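Local coordinates for exopolygalacturonate lyase (Vibrio vulnificus, PDB 5A29), which probably cleaves pectate chains by beta-elimination, as a family 2 polysaccharide lyase that carries a bound manganese ion, at residues T469-I474 with A540-G545; G504-N509 with A519-A524. One frame throughout, in Å; residues are numbered along the deposited sequence.

Interaction 1 of 2, residues T469-I474 with A540-G545; sequences TLFSAI and APYLSG
With CG anti to its carbonyl carbon (chi1 -72°), F471 reaches from helix 467-480 toward Y542, whose own CG is anti to the backbone N (chi1 173°), which lays its ring alongside the phenylalanine. The two side chains cross at about a right angle, yet their ring planes lie only 11° apart. The planes are slid so far past each other, with centroids 4.8 Å apart, that the rings barely overlap. The Y542 methylene instead takes the place over the F471 face, in a CH-pi contact with CB 3.9 Å from the ring centroid and 3.6 Å from F471 CZ. Reciprocally, F471 CE2 sits over the rim of the Y542 ring, 3.6 Å from its CG. Behind that ring, on the face away from F471, the backbone N of S544 lies above the centre, so the phenol is enclosed between a helix side chain and its own returning chain. L418 of helix 417-426 touches both aromatics, while R422 NH1 of the same helix donates a hydrogen bond to the Y542 carbonyl oxygen. Between the two segments, therefore, the contact is wholly apolar: dispersion and CH-pi attraction join the loop to the helix, and hydrogen bonds tie the loop to other helices, from the Y542 carbonyl to R422 and from S544 OG to N338.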
# COMPACT_ATOMS: atom_id res chain seq x y z
N THR A 469 10.26 3.67 11.74
CA THR A 469 11.00 3.49 13.02
C THR A 469 10.04 3.45 14.18
O THR A 469 10.17 2.60 15.12
CB THR A 469 12.02 4.66 13.26
OG1 THR A 469 12.79 4.85 12.05
CG2 THR A 469 12.94 4.30 14.41
N LEU A 470 9.11 4.41 14.17
CA LEU A 470 8.16 4.57 15.29
C LEU A 470 7.18 3.37 15.31
O LEU A 470 6.92 2.82 16.38
CB LEU A 470 7.31 5.85 15.18
CG LEU A 470 8.08 7.20 15.09
CD1 LEU A 470 7.10 8.35 15.37
CD2 LEU A 470 9.17 7.16 16.12
N PHE A 471 6.62 2.97 14.16
CA PHE A 471 5.65 1.86 14.22
C PHE A 471 6.38 0.61 14.70
O PHE A 471 5.77 -0.27 15.36
CB PHE A 471 5.03 1.54 12.85
CG PHE A 471 4.05 2.59 12.36
CD1 PHE A 471 2.96 3.00 13.12
CD2 PHE A 471 4.24 3.20 11.10
CE1 PHE A 471 2.06 3.98 12.63
CE2 PHE A 471 3.33 4.15 10.62
CZ PHE A 471 2.21 4.54 11.39
N SER A 472 7.61 0.43 14.27
CA SER A 472 8.32 -0.81 14.63
C SER A 472 8.67 -0.78 16.13
O SER A 472 8.65 -1.80 16.83
CB SER A 472 9.63 -0.90 13.84
OG SER A 472 9.31 -1.19 12.45
N ALA A 473 9.16 0.36 16.60
CA ALA A 473 9.52 0.46 18.05
C ALA A 473 8.30 0.24 18.95
O ALA A 473 8.39 -0.37 20.03
CB ALA A 473 10.22 1.83 18.32
N ILE A 474 7.13 0.77 18.54
CA ILE A 474 5.91 0.50 19.25
C ILE A 474 5.55 -0.98 19.24
O ILE A 474 5.13 -1.53 20.27
CB ILE A 474 4.76 1.37 18.69
CG1 ILE A 474 5.06 2.88 18.95
CG2 ILE A 474 3.38 0.91 19.22
CD1 ILE A 474 4.19 3.76 18.02
N ALA A 540 -6.41 3.79 14.48
CA ALA A 540 -6.45 3.05 13.19
C ALA A 540 -5.07 2.44 12.90
O ALA A 540 -4.04 3.11 13.02
CB ALA A 540 -6.84 4.01 12.07
N PRO A 541 -5.02 1.17 12.52
CA PRO A 541 -3.66 0.65 12.27
C PRO A 541 -3.13 1.09 10.90
O PRO A 541 -3.92 1.40 9.97
CB PRO A 541 -3.86 -0.89 12.24
CG PRO A 541 -5.30 -1.01 11.79
CD PRO A 541 -6.05 0.13 12.50
N TYR A 542 -1.80 1.19 10.82
CA TYR A 542 -1.16 1.53 9.55
C TYR A 542 -1.14 0.22 8.73
O TYR A 542 -0.59 -0.74 9.19
CB TYR A 542 0.29 1.91 9.87
CG TYR A 542 1.11 2.10 8.62
CD1 TYR A 542 0.81 3.13 7.72
CD2 TYR A 542 2.09 1.19 8.30
CE1 TYR A 542 1.52 3.26 6.53
CE2 TYR A 542 2.81 1.32 7.11
CZ TYR A 542 2.55 2.37 6.28
OH TYR A 542 3.25 2.43 5.09
N LEU A 543 -1.65 0.29 7.50
CA LEU A 543 -1.78 -0.86 6.62
C LEU A 543 -0.98 -0.74 5.32
O LEU A 543 -1.03 -1.68 4.51
CB LEU A 543 -3.25 -1.13 6.30
CG LEU A 543 -4.07 -1.46 7.58
CD1 LEU A 543 -5.52 -1.57 7.09
CD2 LEU A 543 -3.60 -2.74 8.24
N SER A 544 -0.29 0.41 5.14
CA SER A 544 0.61 0.68 3.99
C SER A 544 -0.12 1.10 2.75
O SER A 544 0.44 1.04 1.67
CB SER A 544 1.58 -0.51 3.67
OG SER A 544 0.91 -1.54 2.96
N GLY A 545 -1.37 1.53 2.87
CA GLY A 545 -2.06 2.01 1.69
C GLY A 545 -1.54 3.36 1.18
O GLY A 545 -1.19 4.19 1.97

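Interaction 2 of 2, residues G504-N509 with A519-A524; sequences GYFLAN and AIEPLA
Strand 505-506 passes the start of helix 521-532 with the CA atoms of F506 and A519 6.4 Å apart, the nearest backbone approach of the two segments. F506 spans that gap, its side chain directed at the helix start. One face of its ring receives two neighbours from the first helical turn: E521 CB, in a CH-pi contact 3.9 Å from the centroid and 28° off the normal, and P522 CD. The proline's CG is 3.8 Å from F506 CD2, whereas E521 CB comes within 3.5 Å of CD1, so the two residues share the ring between its two flanks. At the root of the side chain, the methyl of A519 meets F506 CB at 3.9 Å. E521 is bent at chi2 (86°), which folds its carboxylate back past the phenylalanine methylene, nearly parallel to the ring plane (9°), with OE1 3.8 Å from F506 CB. The charge itself is answered by R500, which forms a salt bridge with OE2; the aliphatic part of the glutamate is what does the packing. Y39 of helix 27-46 meets the F506 ring edge-to-face and also touches A519 and P522. The arrangement is that of a short beta-hairpin, formed by antiparallel strands 501-502 and 505-506, closing over the N-terminal turn of the helix that comes next in the chain after a short intervening strand (514-516), a turn in which proline is readily accommodated.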
# COMPACT_ATOMS: atom_id res chain seq x y z
N GLY A 504 4.97 23.99 8.07
CA GLY A 504 3.58 23.73 8.52
C GLY A 504 3.00 22.37 8.03
O GLY A 504 1.89 22.01 8.39
N TYR A 505 3.81 21.63 7.26
CA TYR A 505 3.39 20.32 6.69
C TYR A 505 4.47 19.29 6.88
O TYR A 505 5.57 19.60 7.31
CB TYR A 505 3.13 20.47 5.17
CG TYR A 505 1.87 21.27 4.92
CD1 TYR A 505 0.63 20.64 4.92
CD2 TYR A 505 1.92 22.70 4.82
CE1 TYR A 505 -0.53 21.37 4.79
CE2 TYR A 505 0.75 23.42 4.70
CZ TYR A 505 -0.45 22.76 4.64
OH TYR A 505 -1.63 23.44 4.56
N PHE A 506 4.16 18.02 6.52
CA PHE A 506 5.16 16.98 6.59
C PHE A 506 5.70 16.66 5.18
O PHE A 506 4.90 16.38 4.28
CB PHE A 506 4.54 15.72 7.22
CG PHE A 506 4.33 15.88 8.72
CD1 PHE A 506 5.42 15.75 9.59
CD2 PHE A 506 3.09 16.23 9.21
CE1 PHE A 506 5.26 15.88 10.97
CE2 PHE A 506 2.93 16.44 10.59
CZ PHE A 506 4.01 16.27 11.46
N LEU A 507 7.01 16.76 5.01
CA LEU A 507 7.65 16.64 3.70
C LEU A 507 8.79 15.69 3.84
O LEU A 507 9.49 15.72 4.86
CB LEU A 507 8.24 17.99 3.25
CG LEU A 507 7.20 19.08 2.93
CD1 LEU A 507 8.03 20.33 2.57
CD2 LEU A 507 6.37 18.68 1.70
N ALA A 508 8.98 14.85 2.80
CA ALA A 508 10.06 13.85 2.80
C ALA A 508 11.44 14.53 2.57
O ALA A 508 12.46 13.98 2.94
CB ALA A 508 9.80 12.75 1.71
N ASN A 509 11.44 15.74 2.02
CA ASN A 509 12.73 16.45 1.76
C ASN A 509 12.36 17.92 1.94
O ASN A 509 11.35 18.36 1.37
CB ASN A 509 13.13 16.23 0.27
CG ASN A 509 14.47 16.91 -0.10
OD1 ASN A 509 14.80 18.00 0.38
ND2 ASN A 509 15.23 16.27 -0.98
N ALA A 519 0.36 12.20 4.05
CA ALA A 519 1.58 11.92 4.85
C ALA A 519 1.26 10.96 6.04
O ALA A 519 0.23 11.10 6.75
CB ALA A 519 2.12 13.25 5.38
N ILE A 520 2.16 10.05 6.32
CA ILE A 520 1.87 9.12 7.44
C ILE A 520 2.58 9.50 8.74
O ILE A 520 2.34 8.92 9.78
CB ILE A 520 2.25 7.70 7.06
CG1 ILE A 520 3.74 7.67 6.72
CG2 ILE A 520 1.37 7.20 5.91
CD1 ILE A 520 4.28 6.29 6.73
N GLU A 521 3.48 10.48 8.69
CA GLU A 521 4.15 10.95 9.94
C GLU A 521 3.10 11.24 11.04
O GLU A 521 3.33 10.84 12.18
CB GLU A 521 4.96 12.25 9.69
CG GLU A 521 6.27 11.99 8.95
CD GLU A 521 6.13 11.96 7.39
OE1 GLU A 521 5.00 11.99 6.85
OE2 GLU A 521 7.17 11.80 6.71
N PRO A 522 1.97 11.92 10.71
CA PRO A 522 0.98 12.21 11.74
C PRO A 522 0.43 10.96 12.38
O PRO A 522 0.30 10.90 13.63
CB PRO A 522 -0.18 12.87 10.96
CG PRO A 522 0.50 13.48 9.76
CD PRO A 522 1.60 12.52 9.41
N LEU A 523 -0.04 10.02 11.56
CA LEU A 523 -0.43 8.72 12.19
C LEU A 523 0.66 8.10 13.03
O LEU A 523 0.39 7.58 14.13
CB LEU A 523 -1.01 7.75 11.13
CG LEU A 523 -1.59 6.42 11.72
CD1 LEU A 523 -2.82 6.71 12.59
CD2 LEU A 523 -1.98 5.46 10.53
N ALA A 524 1.91 8.04 12.54
CA ALA A 524 2.94 7.41 13.35
C ALA A 524 3.12 8.20 14.67
O ALA A 524 3.28 7.59 15.76
CB ALA A 524 4.27 7.40 12.62

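How the interactions relate
Helix 521-532 is the common element: its first turn receives F506 in interaction 2, and A524, at the far end of the same segment, is touched by F471 of interaction 1, with F471 CZ 3.5 Å from A524 CA. L470 CD1 adds a contact 3.9 Å from A524 O, and the loop side joins in through A540 O, 3.8 Å from L523 CD1. Two contacts with centres about 13 Å apart thus form one continuous packed region, the shorter-range one lying in sequence between the two segments of the other. Both lie away from the manganese site; the Y542 side chain is about 9 Å from a bound meso-tartrate, too far for direct contact.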